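Local coordinates for uncharacterized protein (PDB 2EWR) that is probably a nucleotidyltransferase of the polymerase-beta-like superfamily, related to the aminoglycoside-2''-adenylyltransferases, at residues S73-K78 / L95-I100; D27-E32 / Y66-I71; K87-F92 / D107-L112; K33-V38 / Q59-G64. All blocks are in the same frame, centred on the assembly; numbering follows the deposited sequence. Where two conformers were deposited one is given.

Interaction 1 (S73-K78 / L95-I100); sequences SEFVSK and LIIDGI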
# COMPACT_ATOMS: atom_id res chain seq x y z
N SER A 73 -10.84 -14.22 2.36
CA SER A 73 -11.75 -14.25 3.48
C SER A 73 -11.24 -15.06 4.69
O SER A 73 -11.49 -14.64 5.84
CB SER A 73 -13.15 -14.72 3.05
OG SER A 73 -13.15 -16.08 2.71
N GLU A 74 -10.52 -16.16 4.45
CA GLU A 74 -10.04 -17.00 5.56
C GLU A 74 -8.93 -16.40 6.38
O GLU A 74 -8.60 -16.94 7.43
CB GLU A 74 -9.63 -18.41 5.13
CG GLU A 74 -8.37 -18.53 4.31
CD GLU A 74 -8.58 -18.51 2.80
OE1 GLU A 74 -9.33 -17.64 2.34
OE2 GLU A 74 -7.99 -19.38 2.11
N PHE A 75 -8.34 -15.29 5.91
CA PHE A 75 -7.21 -14.62 6.52
C PHE A 75 -7.59 -13.30 7.23
O PHE A 75 -6.72 -12.59 7.72
CB PHE A 75 -6.18 -14.26 5.47
CG PHE A 75 -5.66 -15.46 4.69
CD1 PHE A 75 -4.84 -16.37 5.31
CD2 PHE A 75 -6.00 -15.66 3.36
CE1 PHE A 75 -4.35 -17.45 4.64
CE2 PHE A 75 -5.51 -16.78 2.68
CZ PHE A 75 -4.67 -17.65 3.33
N VAL A 76 -8.87 -12.96 7.23
CA VAL A 76 -9.31 -11.66 7.74
C VAL A 76 -9.21 -11.58 9.25
O VAL A 76 -9.79 -12.43 9.96
CB VAL A 76 -10.77 -11.37 7.33
CG1 VAL A 76 -11.28 -10.14 7.99
CG2 VAL A 76 -10.86 -11.28 5.83
N SER A 77 -8.47 -10.59 9.73
CA SER A 77 -8.38 -10.25 11.12
C SER A 77 -9.19 -9.02 11.52
O SER A 77 -9.57 -8.87 12.68
CB SER A 77 -6.91 -10.06 11.49
OG SER A 77 -6.33 -9.06 10.68
N LYS A 78 -9.44 -8.14 10.55
CA LYS A 78 -10.34 -7.01 10.72
C LYS A 78 -11.15 -6.85 9.44
O LYS A 78 -10.59 -6.64 8.34
CB LYS A 78 -9.57 -5.70 11.02
CG LYS A 78 -10.52 -4.49 11.19
CD LYS A 78 -9.78 -3.15 11.18
CE LYS A 78 -10.72 -1.99 11.33
NZ LYS A 78 -11.83 -1.91 10.32
N LEU A 95 -5.72 -8.36 6.99
CA LEU A 95 -5.46 -9.78 6.90
C LEU A 95 -4.24 -10.14 7.72
O LEU A 95 -3.36 -9.31 7.99
CB LEU A 95 -5.22 -10.23 5.45
CG LEU A 95 -6.04 -9.59 4.36
CD1 LEU A 95 -5.54 -10.01 2.97
CD2 LEU A 95 -7.50 -9.98 4.56
N ILE A 96 -4.20 -11.42 8.11
CA ILE A 96 -2.97 -12.01 8.61
C ILE A 96 -2.71 -13.25 7.80
O ILE A 96 -3.55 -14.16 7.77
CB ILE A 96 -3.00 -12.28 10.13
CG1 ILE A 96 -3.25 -10.98 10.89
CG2 ILE A 96 -1.70 -12.97 10.55
CD1 ILE A 96 -3.42 -11.11 12.38
N ILE A 97 -1.57 -13.28 7.10
CA ILE A 97 -1.16 -14.43 6.28
C ILE A 97 0.20 -14.91 6.76
O ILE A 97 1.17 -14.18 6.71
CB ILE A 97 -1.10 -14.08 4.78
CG1 ILE A 97 -2.42 -13.49 4.30
CG2 ILE A 97 -0.77 -15.31 3.97
CD1 ILE A 97 -2.39 -12.93 2.87
N ASP A 98 0.25 -16.13 7.24
CA ASP A 98 1.49 -16.68 7.78
C ASP A 98 2.17 -15.73 8.75
O ASP A 98 3.37 -15.51 8.71
CB ASP A 98 2.37 -17.14 6.65
CG ASP A 98 1.70 -18.25 5.82
OD1 ASP A 98 1.13 -19.22 6.43
OD2 ASP A 98 1.69 -18.12 4.58
N GLY A 99 1.37 -15.16 9.65
CA GLY A 99 1.91 -14.29 10.68
C GLY A 99 2.26 -12.88 10.28
O GLY A 99 2.75 -12.09 11.12
N ILE A 100 2.06 -12.55 9.00
CA ILE A 100 2.33 -11.23 8.47
C ILE A 100 1.02 -10.45 8.29
O ILE A 100 0.08 -10.94 7.67
CB ILE A 100 3.11 -11.31 7.17
CG1 ILE A 100 4.52 -11.86 7.48
CG2 ILE A 100 3.19 -9.94 6.48
CD1 ILE A 100 5.35 -12.14 6.23
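At the open end of the antiparallel hairpin of strands 76-84 and 88-97, Phe75 and Val76 lie against Leu95-Ile97. One backbone bond joins the two segments here: Ile96 N donates to Phe75 O at 2.8 Å, in the plane of that carbonyl and nearly straight (164°). The same oxygen also meets Leu95 CA at 3.2 Å, a CA-H...O contact. Phe75, the last residue of a short 3-10 turn, swings its ring over strand 88-97. Ile97 CG1 sits over one face, offset toward the rim and 4.1 Å from the ring centroid, as a CH-pi contact; Glu74 CG lies over the centre of the other face, so the ring is clasped from both sides. Val76 and Leu95 form a non-hydrogen-bonded antiparallel pair at the outermost strand of the mixed five-stranded sheet. Their side chains diverge from the pair, yet Val76 CG2 still reaches Leu95 CD2 at 3.8 Å. Just beyond, Ser77 and Lys78 both face Glu94 in a classic beta bulge. The Ser77 hydroxyl lies between its backbone N and carbonyl carbon (chi1 58°), where OG passes Ile96 CG1 at 3.6 Å while hydrogen-bonding to Glu94 OE1.

Interaction 2 (D27-E32 / Y66-I71); sequences DRLKNE and YEIERI. With EDO (1,2-ethanediol), chain E.
Arg28 and Ile71 mark the closest backbone approach, 7.0 Å from CA to CA, where the end region of helix 16-29 meets the last turn of helix 62-71. Their side chains run antiparallel alongside one another. Arg28 CB rests on Ile71 CG2 at 3.6 Å, and further along NH1 gives a 2.9 Å hydrogen bond to Ile71 O. The carbonyl is met in its own plane, but the N-H...O angle of 141° is bent and the oxygen stands somewhat out of the guanidinium plane. Arg28 has a second polar partner: its NH2 forms a salt bridge with Glu74.

Ile71 supplies most of the apolar contact. With CG1 anti to the carbonyl carbon (chi1 -67°), its CD1 touches both Leu29 CD2 and Glu32 CG, about 3.9 Å from each, the two lying roughly at right angles as seen from it. Leu29 also lies crosswise to Ile68. At the solvent side Arg70 grips Glu67 side-on: NE and NH2 each bond one carboxylate oxygen at 2.9 Å, almost straight and in the guanidinium plane. Glu32 stays beyond salt-bridge range of this pair, OE1 lying 4.2 Å from Arg70 NH2, with the carboxylate and guanidinium planes 69° apart. A water bridges Glu32 OE1 and Glu67 OE1 by donating to both, probably easing the approach of the two acids.

Around this core, Phe72 touches Arg28 and Leu29, Val34 before strand 36-39 packs on Ile68, and from another side of helix 62-71 Tyr66 and Glu69 reach strand 76-84.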
# COMPACT_ATOMS: atom_id res chain seq x y z
N ASP A 27 -1.09 -14.29 -6.28
CA ASP A 27 -1.77 -15.36 -6.94
C ASP A 27 -3.28 -15.21 -6.87
O ASP A 27 -4.00 -15.60 -7.80
CB ASP A 27 -1.34 -16.71 -6.40
CG ASP A 27 -0.06 -17.20 -7.02
OD1 ASP A 27 0.44 -16.63 -8.03
OD2 ASP A 27 0.49 -18.22 -6.48
N ARG A 28 -3.79 -14.70 -5.76
CA ARG A 28 -5.25 -14.48 -5.66
C ARG A 28 -5.78 -13.24 -6.35
O ARG A 28 -6.97 -13.14 -6.62
CB ARG A 28 -5.69 -14.48 -4.21
CG ARG A 28 -5.55 -15.84 -3.58
CD ARG A 28 -6.58 -16.05 -2.55
NE ARG A 28 -6.41 -17.38 -1.94
CZ ARG A 28 -7.04 -17.78 -0.84
NH1 ARG A 28 -7.89 -16.99 -0.21
NH2 ARG A 28 -6.80 -19.00 -0.37
N LEU A 29 -4.92 -12.22 -6.56
CA LEU A 29 -5.38 -11.00 -7.20
C LEU A 29 -5.06 -10.88 -8.68
O LEU A 29 -5.68 -10.04 -9.37
CB LEU A 29 -4.78 -9.78 -6.49
CG LEU A 29 -5.33 -9.56 -5.08
CD1 LEU A 29 -4.67 -8.34 -4.44
CD2 LEU A 29 -6.84 -9.42 -5.11
N LYS A 30 -4.06 -11.63 -9.16
CA LYS A 30 -3.49 -11.41 -10.50
C LYS A 30 -4.51 -11.57 -11.64
O LYS A 30 -4.28 -11.03 -12.71
CB LYS A 30 -2.26 -12.28 -10.70
CG LYS A 30 -2.57 -13.74 -10.79
CD LYS A 30 -1.34 -14.57 -10.74
CE LYS A 30 -1.68 -16.05 -10.75
NZ LYS A 30 -0.46 -16.95 -10.63
N ASN A 31 -5.55 -12.39 -11.45
CA ASN A 31 -6.59 -12.54 -12.47
C ASN A 31 -7.98 -12.07 -12.02
O ASN A 31 -9.01 -12.45 -12.58
CB ASN A 31 -6.60 -13.97 -12.97
CG ASN A 31 -5.43 -14.27 -13.83
OD1 ASN A 31 -5.21 -13.59 -14.82
ND2 ASN A 31 -4.64 -15.30 -13.45
N GLU A 32 -7.98 -11.21 -11.00
CA GLU A 32 -9.20 -10.58 -10.51
C GLU A 32 -9.22 -9.09 -10.89
O GLU A 32 -8.17 -8.44 -10.99
CB GLU A 32 -9.32 -10.73 -8.98
CG GLU A 32 -9.42 -12.16 -8.49
CD GLU A 32 -10.73 -12.84 -8.84
OE1 GLU A 32 -11.76 -12.14 -8.97
OE2 GLU A 32 -10.73 -14.08 -9.02
N TYR A 66 -13.40 -4.19 -0.29
CA TYR A 66 -14.38 -5.22 0.07
C TYR A 66 -14.14 -6.48 -0.75
O TYR A 66 -14.31 -7.61 -0.24
CB TYR A 66 -15.80 -4.67 -0.05
CG TYR A 66 -16.03 -3.56 0.93
CD1 TYR A 66 -16.38 -3.84 2.24
CD2 TYR A 66 -15.81 -2.24 0.57
CE1 TYR A 66 -16.53 -2.82 3.18
CE2 TYR A 66 -15.95 -1.20 1.50
CZ TYR A 66 -16.33 -1.50 2.80
OH TYR A 66 -16.44 -0.47 3.68
N GLU A 67 -13.71 -6.30 -1.99
CA GLU A 67 -13.38 -7.47 -2.84
C GLU A 67 -12.17 -8.22 -2.33
O GLU A 67 -12.14 -9.47 -2.34
CB GLU A 67 -13.19 -7.06 -4.31
CG GLU A 67 -14.46 -7.01 -5.06
CD GLU A 67 -15.01 -8.43 -5.28
OE1 GLU A 67 -14.50 -9.15 -6.15
OE2 GLU A 67 -15.87 -8.85 -4.51
N ILE A 68 -11.14 -7.48 -1.90
CA ILE A 68 -9.98 -8.13 -1.33
C ILE A 68 -10.32 -8.92 -0.06
O ILE A 68 -9.87 -10.08 0.13
CB ILE A 68 -8.85 -7.08 -1.06
CG1 ILE A 68 -8.28 -6.63 -2.38
CG2 ILE A 68 -7.74 -7.66 -0.17
CD1 ILE A 68 -7.31 -5.44 -2.30
N GLU A 69 -11.16 -8.33 0.78
CA GLU A 69 -11.64 -9.05 1.96
C GLU A 69 -12.28 -10.39 1.59
O GLU A 69 -11.99 -11.42 2.16
CB GLU A 69 -12.64 -8.22 2.76
CG GLU A 69 -13.13 -9.01 3.99
CD GLU A 69 -14.27 -8.38 4.76
OE1 GLU A 69 -14.42 -7.16 4.75
OE2 GLU A 69 -15.02 -9.16 5.42
N ARG A 70 -13.14 -10.37 0.58
CA ARG A 70 -13.82 -11.58 0.12
C ARG A 70 -12.80 -12.60 -0.40
O ARG A 70 -12.86 -13.83 -0.10
CB ARG A 70 -14.85 -11.23 -0.95
CG ARG A 70 -15.60 -12.44 -1.46
CD ARG A 70 -16.44 -12.12 -2.68
NE ARG A 70 -15.68 -11.70 -3.87
CZ ARG A 70 -14.95 -12.50 -4.64
NH1 ARG A 70 -14.83 -13.79 -4.37
NH2 ARG A 70 -14.33 -12.00 -5.69
N ILE A 71 -11.90 -12.12 -1.25
CA ILE A 71 -10.91 -13.00 -1.90
C ILE A 71 -10.02 -13.70 -0.88
O ILE A 71 -9.62 -14.86 -1.10
CB ILE A 71 -10.08 -12.22 -2.97
CG1 ILE A 71 -11.03 -11.84 -4.13
CG2 ILE A 71 -8.88 -13.03 -3.42
CD1 ILE A 71 -10.48 -10.74 -5.01
C1 EDO E . -2.10 -7.54 -12.06
O1 EDO E . -2.31 -8.92 -12.41
C2 EDO E . -0.76 -7.28 -11.38
O2 EDO E . 0.09 -6.48 -12.23
O HOH W 1 -12.63 -9.54 -8.01
O HOH W 2 -13.96 -13.19 -8.61
O HOH W 3 -12.96 -14.95 -6.90

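Interaction 3 (K87-F92 / D107-L112); sequences KICSHF and DIRKRL. With EDO (1,2-ethanediol), chain C; EDO (1,2-ethanediol), chain B.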
# COMPACT_ATOMS: atom_id res chain seq x y z
N LYS A 87 -6.24 12.58 10.58
CA LYS A 87 -5.37 12.79 9.42
C LYS A 87 -5.77 12.02 8.16
O LYS A 87 -5.41 12.45 7.07
CB LYS A 87 -3.93 12.40 9.73
CG LYS A 87 -3.13 13.34 10.61
CD LYS A 87 -1.63 12.91 10.59
CE LYS A 87 -0.95 13.25 11.89
NZ LYS A 87 -1.36 12.27 12.95
N ILE A 88 -6.46 10.89 8.33
CA ILE A 88 -6.70 9.93 7.23
C ILE A 88 -8.05 9.26 7.38
O ILE A 88 -8.51 9.00 8.51
CB ILE A 88 -5.68 8.73 7.24
CG1 ILE A 88 -4.28 9.21 6.92
CG2 ILE A 88 -6.10 7.62 6.20
CD1 ILE A 88 -4.04 9.39 5.44
N CYS A 89 -8.68 8.93 6.26
CA CYS A 89 -9.80 8.00 6.30
C CYS A 89 -9.68 7.04 5.14
O CYS A 89 -8.99 7.31 4.16
CB CYS A 89 -11.15 8.71 6.30
SG CYS A 89 -11.55 9.57 4.82
N SER A 90 -10.35 5.91 5.28
CA SER A 90 -10.35 4.87 4.26
C SER A 90 -11.34 3.79 4.64
O SER A 90 -11.84 3.75 5.78
CB SER A 90 -8.97 4.21 4.11
OG SER A 90 -8.67 3.37 5.23
N HIS A 91 -11.59 2.90 3.70
CA HIS A 91 -12.24 1.63 3.99
C HIS A 91 -11.13 0.65 4.34
O HIS A 91 -10.40 0.21 3.45
CB HIS A 91 -13.05 1.18 2.79
CG HIS A 91 -14.13 2.15 2.46
ND1 HIS A 91 -15.44 1.93 2.80
CD2 HIS A 91 -14.08 3.35 1.85
CE1 HIS A 91 -16.16 2.98 2.44
NE2 HIS A 91 -15.37 3.85 1.86
N PHE A 92 -11.05 0.34 5.62
CA PHE A 92 -9.86 -0.24 6.23
C PHE A 92 -10.17 -1.64 6.78
O PHE A 92 -11.07 -1.78 7.61
CB PHE A 92 -9.37 0.66 7.36
CG PHE A 92 -8.29 0.06 8.21
CD1 PHE A 92 -7.25 -0.61 7.66
CD2 PHE A 92 -8.38 0.16 9.60
CE1 PHE A 92 -6.25 -1.15 8.46
CE2 PHE A 92 -7.42 -0.41 10.39
CZ PHE A 92 -6.35 -1.06 9.81
N ASP A 107 -9.85 3.68 -1.04
CA ASP A 107 -10.25 5.10 -1.19
C ASP A 107 -9.66 5.95 -0.05
O ASP A 107 -10.39 6.70 0.64
CB ASP A 107 -11.75 5.25 -1.30
CG ASP A 107 -12.18 6.64 -1.71
OD1 ASP A 107 -11.37 7.39 -2.32
OD2 ASP A 107 -13.36 6.99 -1.45
N ILE A 108 -8.35 5.88 0.11
CA ILE A 108 -7.64 6.62 1.16
C ILE A 108 -7.72 8.12 0.86
O ILE A 108 -7.42 8.57 -0.24
CB ILE A 108 -6.17 6.22 1.30
CG1 ILE A 108 -5.99 4.71 1.42
CG2 ILE A 108 -5.52 7.02 2.43
CD1 ILE A 108 -4.57 4.27 1.60
N ARG A 109 -8.11 8.90 1.86
CA ARG A 109 -8.04 10.32 1.74
C ARG A 109 -7.29 10.89 2.92
O ARG A 109 -7.54 10.52 4.08
CB ARG A 109 -9.43 10.95 1.79
CG ARG A 109 -10.49 10.34 0.91
CD ARG A 109 -10.29 10.47 -0.55
NE ARG A 109 -11.51 9.97 -1.16
CZ ARG A 109 -12.66 10.64 -1.29
NH1 ARG A 109 -12.73 11.94 -0.98
NH2 ARG A 109 -13.73 10.01 -1.78
N LYS A 110 -6.44 11.86 2.62
CA LYS A 110 -5.80 12.71 3.63
C LYS A 110 -6.67 13.93 3.95
O LYS A 110 -7.29 14.52 3.05
CB LYS A 110 -4.43 13.17 3.17
CG LYS A 110 -3.41 12.03 2.92
CD LYS A 110 -2.02 12.54 2.59
CE LYS A 110 -1.92 13.20 1.20
NZ LYS A 110 -2.35 12.26 0.09
N ARG A 111 -6.70 14.25 5.23
CA ARG A 111 -7.31 15.46 5.73
C ARG A 111 -6.49 16.66 5.30
O ARG A 111 -5.26 16.64 5.38
CB ARG A 111 -7.39 15.43 7.26
CG ARG A 111 -8.36 16.45 7.82
CD ARG A 111 -9.72 15.86 8.00
NE ARG A 111 -10.62 16.78 8.68
CZ ARG A 111 -10.67 16.92 10.00
NH1 ARG A 111 -9.91 16.16 10.80
NH2 ARG A 111 -11.52 17.81 10.52
N LEU A 112 -7.17 17.67 4.80
CA LEU A 112 -6.54 18.92 4.38
C LEU A 112 -6.56 19.94 5.51
O LEU A 112 -7.23 19.76 6.54
CB LEU A 112 -7.25 19.47 3.15
CG LEU A 112 -7.25 18.55 1.94
CD1 LEU A 112 -7.92 19.18 0.76
CD2 LEU A 112 -5.83 18.11 1.58
C1 EDO C . -2.94 8.85 0.99
O1 EDO C . -1.74 9.65 0.87
C2 EDO C . -3.79 8.90 -0.26
O2 EDO C . -3.16 8.21 -1.35
C1 EDO B . -7.65 5.06 8.50
O1 EDO B . -8.74 4.54 7.75
C2 EDO B . -7.70 4.51 9.93
O2 EDO B . -8.87 4.96 10.63
O HOH W 4 -3.73 14.75 6.62
O HOH W 5 -14.83 6.64 0.81
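Strands 88-97 and 100-110 form a beta hairpin inside the mixed sheet of this polymerase-beta-like fold, and Lys87-Ser90 pairs with Ile108-Arg111 at its open end. The strand axes are nearly antiparallel, 4.8 Å apart at 173°. Cys89 and Arg109 are the hydrogen-bonded pair: each N donates to the other's O at 2.9 Å. Arg111 N continues the ladder to Lys87 O, arriving well above the carbonyl plane though its N-H points straight at the oxygen. A water that donates to both Lys87 O and Arg111 O ties this end further.

On one face of the sheet Ile88 and Lys110 lie alongside each other with the same heading. In one of its two conformers Ile88 brings CD1 against Lys110 CG and CG2 against Ile108 CG2, contacts that are tentative for that reason. Helix 142-152 packs over this side, touching Ile88 and Lys110. The Lys110 chain is bent twice near its end, which brings NZ to a 1,2-ethanediol hydroxyl and to the carboxylate of Glu118.

The other face carries Cys89 and Arg109, with SG 3.9 Å from Arg109 CB. Arg109 then curls away and clasps Asp107 side-on, NE to OD1 and NH2 to OD2; the first bond meets OD1 from above the carboxylate plane, the second uses the syn lone pair of OD2. His91, on the strand opposite Asp107, hydrogen-bonds through ND1 with Tyr66 OH of helix 62-71. In the plane of its ring, a water 3.0 Å from His91 NE2 donates to Asp107 OD2 at 2.7 Å.

Interaction 4 (K33-V38 / Q59-G64); sequences KVNWVV and QTDEEG. With EDO (1,2-ethanediol), chain F; EDO (1,2-ethanediol), chain C.
The Asn35 amide and the Asp61 carboxylate stand almost perpendicular, their planes 85° apart, and ND2 makes a weak 3.4 Å hydrogen bond to OD2; OD1 of Asn35 is taken by Lys127. The Trp36 indole has Val34 O at its edge, in plane, while a 1,2-ethanediol carbon comes obliquely to within 3.3 Å of CD1; the diol's O2 accepts from Trp36 N and donates to Trp36 O. Asp61 is the N-cap of helix 62-71, which follows directly on strand 56-60 of the mixed sheet in this probable polymerase-beta-like fold. Its CG lies between the backbone N and the carbonyl carbon (chi1 51°), a torsion that turns OD1 toward the helix start, where Gly64 N donates to it at 2.8 Å. The N-terminal end of the helix would probably help to stabilise the negative charge. One water accepts from Asn35 N and donates to Asp61 OD1, a second, water-mediated tie between the two residues.

Val37 and Gln59 are the antiparallel hydrogen-bonded pair joining strand 36-39 to strand 56-60, with N and O of each bonded to the other at 2.9 Å. Their side chains run alongside, Val37 CG1 resting on Gln59 CB at 3.8 Å. Gln59 stretches out fully and its NE2 reaches another ethanediol. The Thr60 hydroxyl, OG1, donates a short 2.6 Å bond to Asn35 O, tilted 32° from the carbonyl plane.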
# COMPACT_ATOMS: atom_id res chain seq x y z
N LYS A 33 -10.44 -8.61 -11.16
CA LYS A 33 -10.66 -7.22 -11.57
C LYS A 33 -10.67 -6.31 -10.33
O LYS A 33 -11.72 -5.91 -9.85
CB LYS A 33 -11.95 -7.08 -12.40
CG LYS A 33 -12.01 -5.85 -13.21
CD LYS A 33 -13.21 -5.84 -14.20
CE LYS A 33 -13.09 -4.68 -15.20
N VAL A 34 -9.47 -6.13 -9.78
CA VAL A 34 -9.23 -5.33 -8.56
C VAL A 34 -8.11 -4.33 -8.85
O VAL A 34 -7.06 -4.71 -9.42
CB VAL A 34 -8.79 -6.22 -7.39
CG1 VAL A 34 -8.38 -5.38 -6.16
CG2 VAL A 34 -9.90 -7.15 -7.00
N ASN A 35 -8.38 -3.08 -8.52
CA ASN A 35 -7.42 -1.98 -8.70
C ASN A 35 -6.64 -1.88 -7.41
O ASN A 35 -7.19 -1.39 -6.44
CB ASN A 35 -8.21 -0.73 -8.99
CG ASN A 35 -7.42 0.52 -8.92
OD1 ASN A 35 -6.19 0.53 -9.09
ND2 ASN A 35 -8.13 1.64 -8.63
N TRP A 36 -5.42 -2.40 -7.39
CA TRP A 36 -4.61 -2.47 -6.15
C TRP A 36 -3.18 -2.04 -6.42
O TRP A 36 -2.64 -2.13 -7.56
CB TRP A 36 -4.64 -3.86 -5.53
CG TRP A 36 -4.01 -4.98 -6.33
CD1 TRP A 36 -4.50 -5.57 -7.47
CD2 TRP A 36 -2.80 -5.68 -6.03
NE1 TRP A 36 -3.65 -6.55 -7.91
CE2 TRP A 36 -2.62 -6.67 -7.04
CE3 TRP A 36 -1.85 -5.61 -5.00
CZ2 TRP A 36 -1.52 -7.54 -7.06
CZ3 TRP A 36 -0.78 -6.49 -5.02
CH2 TRP A 36 -0.63 -7.45 -6.04
N VAL A 37 -2.55 -1.59 -5.35
CA VAL A 37 -1.16 -1.24 -5.42
C VAL A 37 -0.52 -1.51 -4.08
O VAL A 37 -1.12 -1.24 -3.04
CB VAL A 37 -0.98 0.24 -5.86
CG1 VAL A 37 -1.55 1.21 -4.86
CG2 VAL A 37 0.44 0.55 -6.12
N VAL A 38 0.71 -2.01 -4.09
CA VAL A 38 1.46 -2.15 -2.89
C VAL A 38 2.09 -0.78 -2.56
O VAL A 38 2.57 -0.09 -3.44
CB VAL A 38 2.56 -3.20 -3.05
CG1 VAL A 38 3.40 -3.34 -1.81
CG2 VAL A 38 1.93 -4.53 -3.45
N GLN A 59 -3.10 -0.59 -1.03
CA GLN A 59 -4.04 0.47 -1.30
C GLN A 59 -4.91 0.08 -2.49
O GLN A 59 -4.44 -0.50 -3.43
CB GLN A 59 -3.32 1.81 -1.50
CG GLN A 59 -4.21 2.98 -1.76
CD GLN A 59 -3.49 4.31 -1.84
OE1 GLN A 59 -2.27 4.34 -1.84
NE2 GLN A 59 -4.24 5.40 -1.94
N THR A 60 -6.18 0.45 -2.42
CA THR A 60 -7.14 0.07 -3.43
C THR A 60 -8.25 1.12 -3.45
O THR A 60 -8.15 2.17 -2.80
CB THR A 60 -7.68 -1.36 -3.16
OG1 THR A 60 -8.55 -1.78 -4.22
CG2 THR A 60 -8.38 -1.44 -1.84
N ASP A 61 -9.29 0.89 -4.24
CA ASP A 61 -10.44 1.78 -4.25
C ASP A 61 -11.49 1.21 -3.29
O ASP A 61 -11.27 0.17 -2.64
CB ASP A 61 -10.97 2.00 -5.65
CG ASP A 61 -11.22 0.75 -6.43
OD1 ASP A 61 -11.35 -0.35 -5.87
OD2 ASP A 61 -11.30 0.88 -7.71
N GLU A 62 -12.62 1.91 -3.18
CA GLU A 62 -13.62 1.48 -2.15
C GLU A 62 -14.08 0.05 -2.41
O GLU A 62 -13.99 -0.81 -1.54
CB GLU A 62 -14.80 2.47 -2.09
CG GLU A 62 -15.87 2.06 -1.11
CD GLU A 62 -17.06 3.01 -1.10
OE1 GLU A 62 -16.96 4.09 -1.68
OE2 GLU A 62 -18.09 2.62 -0.51
N GLU A 63 -14.52 -0.23 -3.65
CA GLU A 63 -14.98 -1.54 -4.04
C GLU A 63 -13.90 -2.62 -3.86
O GLU A 63 -14.16 -3.73 -3.43
CB GLU A 63 -15.46 -1.47 -5.48
CG GLU A 63 -16.79 -0.76 -5.53
N GLY A 64 -12.67 -2.23 -4.20
CA GLY A 64 -11.55 -3.11 -4.15
C GLY A 64 -11.29 -3.63 -2.75
O GLY A 64 -10.88 -4.78 -2.57
C1 EDO F . -2.63 -4.16 -11.53
O1 EDO F . -3.66 -4.16 -12.50
C2 EDO F . -3.38 -4.15 -10.23
O2 EDO F . -3.68 -2.81 -9.96
C1 EDO C . -2.94 8.85 0.99
O1 EDO C . -1.74 9.65 0.87
C2 EDO C . -3.79 8.90 -0.26
O2 EDO C . -3.16 8.21 -1.35
O HOH W 6 -11.00 -2.50 -7.48

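How the interactions relate
Interactions 1, 3 and 4 all lie on the five-stranded mixed sheet, and interaction 2 packs helices beside it. Interactions 2 and 4 are closest, centres about 9 Å apart: Leu29 CD1 meets Trp36 CD2 at 3.6 Å, and both use helix 62-71. Interaction 1 joins interaction 2 through the Glu74 OE2-Arg28 NH2 salt bridge (2.8 Å) and shares strand 88-97 with interaction 3. Strands 56-60 and 100-110 are neighbours, so Asp107 N reaches Thr60 O at 2.9 Å, linking interactions 3 and 4. One ethanediol touches both, between Gln59 and Lys110; such solvent molecules often mark pockets, but no substrate is bound.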